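Local coordinates for protein putative cytosine/guanine deaminase (Unidentified, PDB 2PAJ) that catalyses the zinc-dependent hydrolytic deamination of 2-amino-4-hydroxypteridines such as isoxanthopterin to 2,4-dihydroxypteridines, releasing ammonium, at residues V61-V73 against K405-L419. Sequence-based numbering, arbitrary orientation.
Sequences VDATDCVIYPAWV and KVAVGYAADIAVYRL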
loop_
_atom_site.group_PDB
_atom_site.type_symbol
_atom_site.label_atom_id
_atom_site.label_comp_id
_atom_site.label_asym_id
_atom_site.label_seq_id
_atom_site.Cartn_x
_atom_site.Cartn_y
_atom_site.Cartn_z
ATOM N N VAL A 61 -22.503 12.464 9.870
ATOM C CA VAL A 61 -22.630 11.474 8.816
ATOM C C VAL A 61 -23.314 10.255 9.434
ATOM O O VAL A 61 -22.792 9.640 10.368
ATOM C CB VAL A 61 -21.238 11.107 8.207
ATOM C CG1 VAL A 61 -20.218 10.970 9.288
ATOM C CG2 VAL A 61 -21.328 9.817 7.419
ATOM N N ASP A 62 -24.505 9.943 8.921
ATOM C CA ASP A 62 -25.315 8.822 9.392
ATOM C C ASP A 62 -24.804 7.485 8.856
ATOM O O ASP A 62 -25.029 7.128 7.694
ATOM C CB ASP A 62 -26.769 9.039 8.969
ATOM C CG ASP A 62 -27.701 7.980 9.518
ATOM O OD1 ASP A 62 -27.573 7.657 10.717
ATOM O OD2 ASP A 62 -28.561 7.478 8.755
ATOM N N ALA A 63 -24.120 6.749 9.721
ATOM C CA ALA A 63 -23.559 5.463 9.345
ATOM C C ALA A 63 -24.464 4.337 9.785
ATOM O O ALA A 63 -23.999 3.255 10.146
ATOM C CB ALA A 63 -22.175 5.290 9.963
ATOM N N THR A 64 -25.764 4.601 9.769
ATOM C CA THR A 64 -26.725 3.586 10.150
ATOM C C THR A 64 -26.637 2.411 9.180
ATOM O O THR A 64 -26.674 2.594 7.955
ATOM C CB THR A 64 -28.146 4.138 10.138
ATOM O OG1 THR A 64 -28.222 5.246 11.035
ATOM C CG2 THR A 64 -29.133 3.074 10.576
ATOM N N ASP A 65 -26.505 1.215 9.754
ATOM C CA ASP A 65 -26.402 -0.044 9.019
ATOM C C ASP A 65 -25.053 -0.204 8.342
ATOM O O ASP A 65 -24.831 -1.181 7.624
ATOM C CB ASP A 65 -27.499 -0.160 7.953
ATOM C CG ASP A 65 -28.886 -0.163 8.540
ATOM O OD1 ASP A 65 -29.108 -0.865 9.548
ATOM O OD2 ASP A 65 -29.756 0.526 7.974
ATOM N N CYS A 66 -24.158 0.754 8.560
ATOM C CA CYS A 66 -22.841 0.690 7.951
ATOM C C CYS A 66 -21.791 0.141 8.889
ATOM O O CYS A 66 -21.894 0.249 10.105
ATOM C CB CYS A 66 -22.404 2.067 7.459
ATOM S SG CYS A 66 -23.387 2.699 6.111
ATOM N N VAL A 67 -20.772 -0.451 8.285
ATOM C CA VAL A 67 -19.660 -1.040 9.009
ATOM C C VAL A 67 -18.451 -0.118 8.850
ATOM O O VAL A 67 -18.195 0.431 7.774
ATOM C CB VAL A 67 -19.342 -2.456 8.449
ATOM C CG1 VAL A 67 -18.196 -3.090 9.205
ATOM C CG2 VAL A 67 -20.575 -3.333 8.550
ATOM N N ILE A 68 -17.719 0.058 9.941
ATOM C CA ILE A 68 -16.543 0.910 9.938
ATOM C C ILE A 68 -15.290 0.058 10.102
ATOM O O ILE A 68 -15.260 -0.879 10.897
ATOM C CB ILE A 68 -16.636 1.981 11.065
ATOM C CG1 ILE A 68 -17.765 2.963 10.739
ATOM C CG2 ILE A 68 -15.327 2.735 11.195
ATOM C CD1 ILE A 68 -17.977 4.026 11.770
ATOM N N TYR A 69 -14.275 0.393 9.312
ATOM C CA TYR A 69 -12.979 -0.284 9.278
ATOM C C TYR A 69 -11.939 0.832 9.208
ATOM O O TYR A 69 -12.264 1.977 8.871
ATOM C CB TYR A 69 -12.831 -1.063 7.961
ATOM C CG TYR A 69 -13.269 -2.521 7.879
ATOM C CD1 TYR A 69 -14.464 -2.964 8.457
ATOM C CD2 TYR A 69 -12.509 -3.442 7.139
ATOM C CE1 TYR A 69 -14.892 -4.280 8.302
ATOM C CE2 TYR A 69 -12.926 -4.753 6.975
ATOM C CZ TYR A 69 -14.119 -5.167 7.556
ATOM O OH TYR A 69 -14.548 -6.458 7.366
ATOM N N PRO A 70 -10.683 0.537 9.559
ATOM C CA PRO A 70 -9.720 1.629 9.436
ATOM C C PRO A 70 -9.353 1.546 7.946
ATOM O O PRO A 70 -9.378 0.455 7.374
ATOM C CB PRO A 70 -8.592 1.206 10.373
ATOM C CG PRO A 70 -8.676 -0.254 10.383
ATOM C CD PRO A 70 -10.157 -0.521 10.432
ATOM N N ALA A 71 -9.074 2.670 7.292
ATOM C CA ALA A 71 -8.726 2.644 5.869
ATOM C C ALA A 71 -7.542 1.694 5.618
ATOM O O ALA A 71 -6.692 1.512 6.485
ATOM C CB ALA A 71 -8.402 4.056 5.387
ATOM N N TRP A 72 -7.483 1.078 4.442
ATOM C CA TRP A 72 -6.398 0.148 4.154
ATOM C C TRP A 72 -5.050 0.829 3.948
ATOM O O TRP A 72 -4.960 1.994 3.572
ATOM C CB TRP A 72 -6.687 -0.678 2.892
ATOM C CG TRP A 72 -7.957 -1.453 2.903
ATOM C CD1 TRP A 72 -9.078 -1.212 2.156
ATOM C CD2 TRP A 72 -8.270 -2.558 3.752
ATOM N NE1 TRP A 72 -10.070 -2.090 2.499
ATOM C CE2 TRP A 72 -9.604 -2.932 3.478
ATOM C CE3 TRP A 72 -7.555 -3.270 4.729
ATOM C CZ2 TRP A 72 -10.243 -3.989 4.142
ATOM C CZ3 TRP A 72 -8.182 -4.314 5.388
ATOM C CH2 TRP A 72 -9.519 -4.664 5.091
ATOM N N VAL A 73 -4.000 0.062 4.199
ATOM C CA VAL A 73 -2.631 0.506 4.025
ATOM C C VAL A 73 -1.978 -0.497 3.071
ATOM O O VAL A 73 -1.749 -1.652 3.423
ATOM C CB VAL A 73 -1.867 0.508 5.366
ATOM C CG1 VAL A 73 -0.469 1.067 5.168
ATOM C CG2 VAL A 73 -2.621 1.322 6.385
ATOM N N LYS A 405 -5.214 2.479 12.808
ATOM C CA LYS A 405 -6.035 2.025 13.923
ATOM C C LYS A 405 -7.196 2.960 14.209
ATOM O O LYS A 405 -7.020 4.174 14.281
ATOM C CB LYS A 405 -5.186 1.923 15.178
ATOM C CG LYS A 405 -4.919 0.524 15.671
ATOM C CD LYS A 405 -4.173 0.627 16.980
ATOM C CE LYS A 405 -4.060 -0.688 17.714
ATOM N NZ LYS A 405 -3.560 -0.414 19.106
ATOM N N VAL A 406 -8.392 2.403 14.363
ATOM C CA VAL A 406 -9.533 3.248 14.682
ATOM C C VAL A 406 -9.548 3.303 16.217
ATOM O O VAL A 406 -10.261 2.548 16.881
ATOM C CB VAL A 406 -10.871 2.678 14.148
ATOM C CG1 VAL A 406 -11.979 3.715 14.316
ATOM C CG2 VAL A 406 -10.726 2.310 12.696
ATOM N N ALA A 407 -8.715 4.182 16.767
ATOM C CA ALA A 407 -8.606 4.359 18.206
ATOM C C ALA A 407 -8.389 5.836 18.465
ATOM O O ALA A 407 -7.805 6.530 17.646
ATOM C CB ALA A 407 -7.440 3.537 18.746
ATOM N N VAL A 408 -8.882 6.320 19.595
ATOM C CA VAL A 408 -8.740 7.729 19.930
ATOM C C VAL A 408 -7.251 8.116 20.015
ATOM O O VAL A 408 -6.449 7.428 20.636
ATOM C CB VAL A 408 -9.506 8.047 21.259
ATOM C CG1 VAL A 408 -8.969 7.210 22.398
ATOM C CG2 VAL A 408 -9.404 9.511 21.580
ATOM N N GLY A 409 -6.892 9.209 19.349
ATOM C CA GLY A 409 -5.514 9.669 19.345
ATOM C C GLY A 409 -4.812 9.438 18.016
ATOM O O GLY A 409 -3.824 10.100 17.693
ATOM N N TYR A 410 -5.331 8.495 17.238
ATOM C CA TYR A 410 -4.755 8.172 15.946
ATOM C C TYR A 410 -5.274 9.048 14.819
ATOM O O TYR A 410 -6.262 9.763 14.974
ATOM C CB TYR A 410 -5.013 6.712 15.609
ATOM C CG TYR A 410 -4.181 5.743 16.396
ATOM C CD1 TYR A 410 -4.401 5.550 17.765
ATOM C CD2 TYR A 410 -3.171 5.004 15.766
ATOM C CE1 TYR A 410 -3.645 4.645 18.479
ATOM C CE2 TYR A 410 -2.408 4.096 16.467
ATOM C CZ TYR A 410 -2.646 3.918 17.825
ATOM O OH TYR A 410 -1.893 3.011 18.534
ATOM N N ALA A 411 -4.588 9.002 13.685
ATOM C CA ALA A 411 -4.992 9.786 12.527
ATOM C C ALA A 411 -6.360 9.303 12.063
ATOM O O ALA A 411 -6.674 8.118 12.153
ATOM C CB ALA A 411 -3.963 9.639 11.404
ATOM N N ALA A 412 -7.166 10.228 11.554
ATOM C CA ALA A 412 -8.512 9.905 11.087
ATOM C C ALA A 412 -8.579 9.348 9.670
ATOM O O ALA A 412 -9.018 10.040 8.748
ATOM C CB ALA A 412 -9.406 11.129 11.194
ATOM N N ASP A 413 -8.142 8.102 9.506
ATOM C CA ASP A 413 -8.194 7.422 8.212
ATOM C C ASP A 413 -9.200 6.308 8.421
ATOM O O ASP A 413 -8.864 5.234 8.929
ATOM C CB ASP A 413 -6.831 6.851 7.847
ATOM C CG ASP A 413 -5.751 7.901 7.868
ATOM O OD1 ASP A 413 -5.943 8.971 7.242
ATOM O OD2 ASP A 413 -4.710 7.659 8.510
ATOM N N ILE A 414 -10.438 6.586 8.029
ATOM C CA ILE A 414 -11.528 5.655 8.233
ATOM C C ILE A 414 -12.330 5.344 6.986
ATOM O O ILE A 414 -12.534 6.198 6.129
ATOM C CB ILE A 414 -12.504 6.201 9.305
ATOM C CG1 ILE A 414 -11.719 6.589 10.552
ATOM C CG2 ILE A 414 -13.557 5.149 9.664
ATOM C CD1 ILE A 414 -12.546 7.303 11.595
ATOM N N ALA A 415 -12.790 4.102 6.906
ATOM C CA ALA A 415 -13.621 3.654 5.806
ATOM C C ALA A 415 -14.991 3.255 6.364
ATOM O O ALA A 415 -15.091 2.484 7.316
ATOM C CB ALA A 415 -12.973 2.483 5.106
ATOM N N VAL A 416 -16.042 3.814 5.783
ATOM C CA VAL A 416 -17.399 3.511 6.192
ATOM C C VAL A 416 -18.056 2.848 4.997
ATOM O O VAL A 416 -18.296 3.498 3.978
ATOM C CB VAL A 416 -18.149 4.792 6.562
ATOM C CG1 VAL A 416 -19.595 4.480 6.924
ATOM C CG2 VAL A 416 -17.440 5.457 7.717
ATOM N N TYR A 417 -18.335 1.552 5.119
ATOM C CA TYR A 417 -18.946 0.794 4.026
ATOM C C TYR A 417 -20.453 0.558 4.140
ATOM O O TYR A 417 -20.964 0.208 5.205
ATOM C CB TYR A 417 -18.270 -0.572 3.879
ATOM C CG TYR A 417 -16.769 -0.547 3.733
ATOM C CD1 TYR A 417 -15.941 -0.889 4.810
ATOM C CD2 TYR A 417 -16.168 -0.224 2.513
ATOM C CE1 TYR A 417 -14.556 -0.915 4.672
ATOM C CE2 TYR A 417 -14.784 -0.248 2.367
ATOM C CZ TYR A 417 -13.984 -0.595 3.449
ATOM O OH TYR A 417 -12.615 -0.630 3.314
ATOM N N ARG A 418 -21.160 0.760 3.036
ATOM C CA ARG A 418 -22.594 0.505 3.008
ATOM C C ARG A 418 -22.752 -0.852 2.310
ATOM O O ARG A 418 -22.291 -1.031 1.181
ATOM C CB ARG A 418 -23.334 1.607 2.238
ATOM C CG ARG A 418 -24.844 1.413 2.191
ATOM C CD ARG A 418 -25.558 2.731 1.996
ATOM N NE ARG A 418 -25.600 3.524 3.222
ATOM C CZ ARG A 418 -25.634 4.852 3.233
ATOM N NH1 ARG A 418 -25.623 5.518 2.082
ATOM N NH2 ARG A 418 -25.692 5.516 4.376
ATOM N N LEU A 419 -23.369 -1.814 2.997
ATOM C CA LEU A 419 -23.560 -3.151 2.436
ATOM C C LEU A 419 -24.918 -3.246 1.762
ATOM O O LEU A 419 -25.725 -4.106 2.096
ATOM C CB LEU A 419 -23.472 -4.202 3.538
ATOM C CG LEU A 419 -22.282 -4.131 4.493
ATOM C CD1 LEU A 419 -22.419 -5.223 5.530
ATOM C CD2 LEU A 419 -20.974 -4.283 3.732
#
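With CG opposite its carbonyl carbon (chi1 -53°), Tyr417 swings its ring along the strand toward Tyr69, whose ring, turned by a chi2 of 43°, offers a face to it. The two rings form an edge-to-face pair, centroids 5.5 Å apart and planes perpendicular. Tyr417 CE1 makes the approach, 3.7 Å from Tyr69 CB, and the hydroxyl beyond it reaches the indole of Trp72, Tyr417 OH lying 3.0 Å from Trp72 NE1. Val67 CG2 against Leu419 CD1 flanks the aromatic pair. Underneath, strands 67-70 and 414-418 run antiparallel. Val67 and Tyr417 exchange two backbone hydrogen bonds, as do Tyr69 and Ala415, where Ala415 N to Tyr69 O is 2.9 Å long. One further bond, Ala71 N to Asp413 O, extends the ladder, although the donor stands above the carbonyl plane.

The other face of the pairing is aliphatic. Ile68 and Val416 run alongside each other, Ile68 CG1 3.9 Å from Val416 CG2, while Ile68 CG2 meets CG2 of Ile414. Val416 CG1 turns instead to Cys66 CB at 3.7 Å. Ile39 and Ile41 of strand 39-42 also touch this layer, on Ile68 and Ile414 respectively. At the far end Val406 lays CG2 across the Pro70 ring, against CB.

Strand 67-73 also pairs with strand 131-136 of the amidohydrolase barrel, and strand 414-418 with 442-448, consistent with the family arrangement, in which a small beta domain formed from both ends of the chain abuts the barrel. Helix 383-398 packs on Tyr69 and Trp72, and Tyr69 OH is bonded to Ala431 O. Within this buried, mostly apolar setting, the paired main-chain bonds satisfy the backbone N and O of Val67, Tyr69, Ala415 and Tyr417.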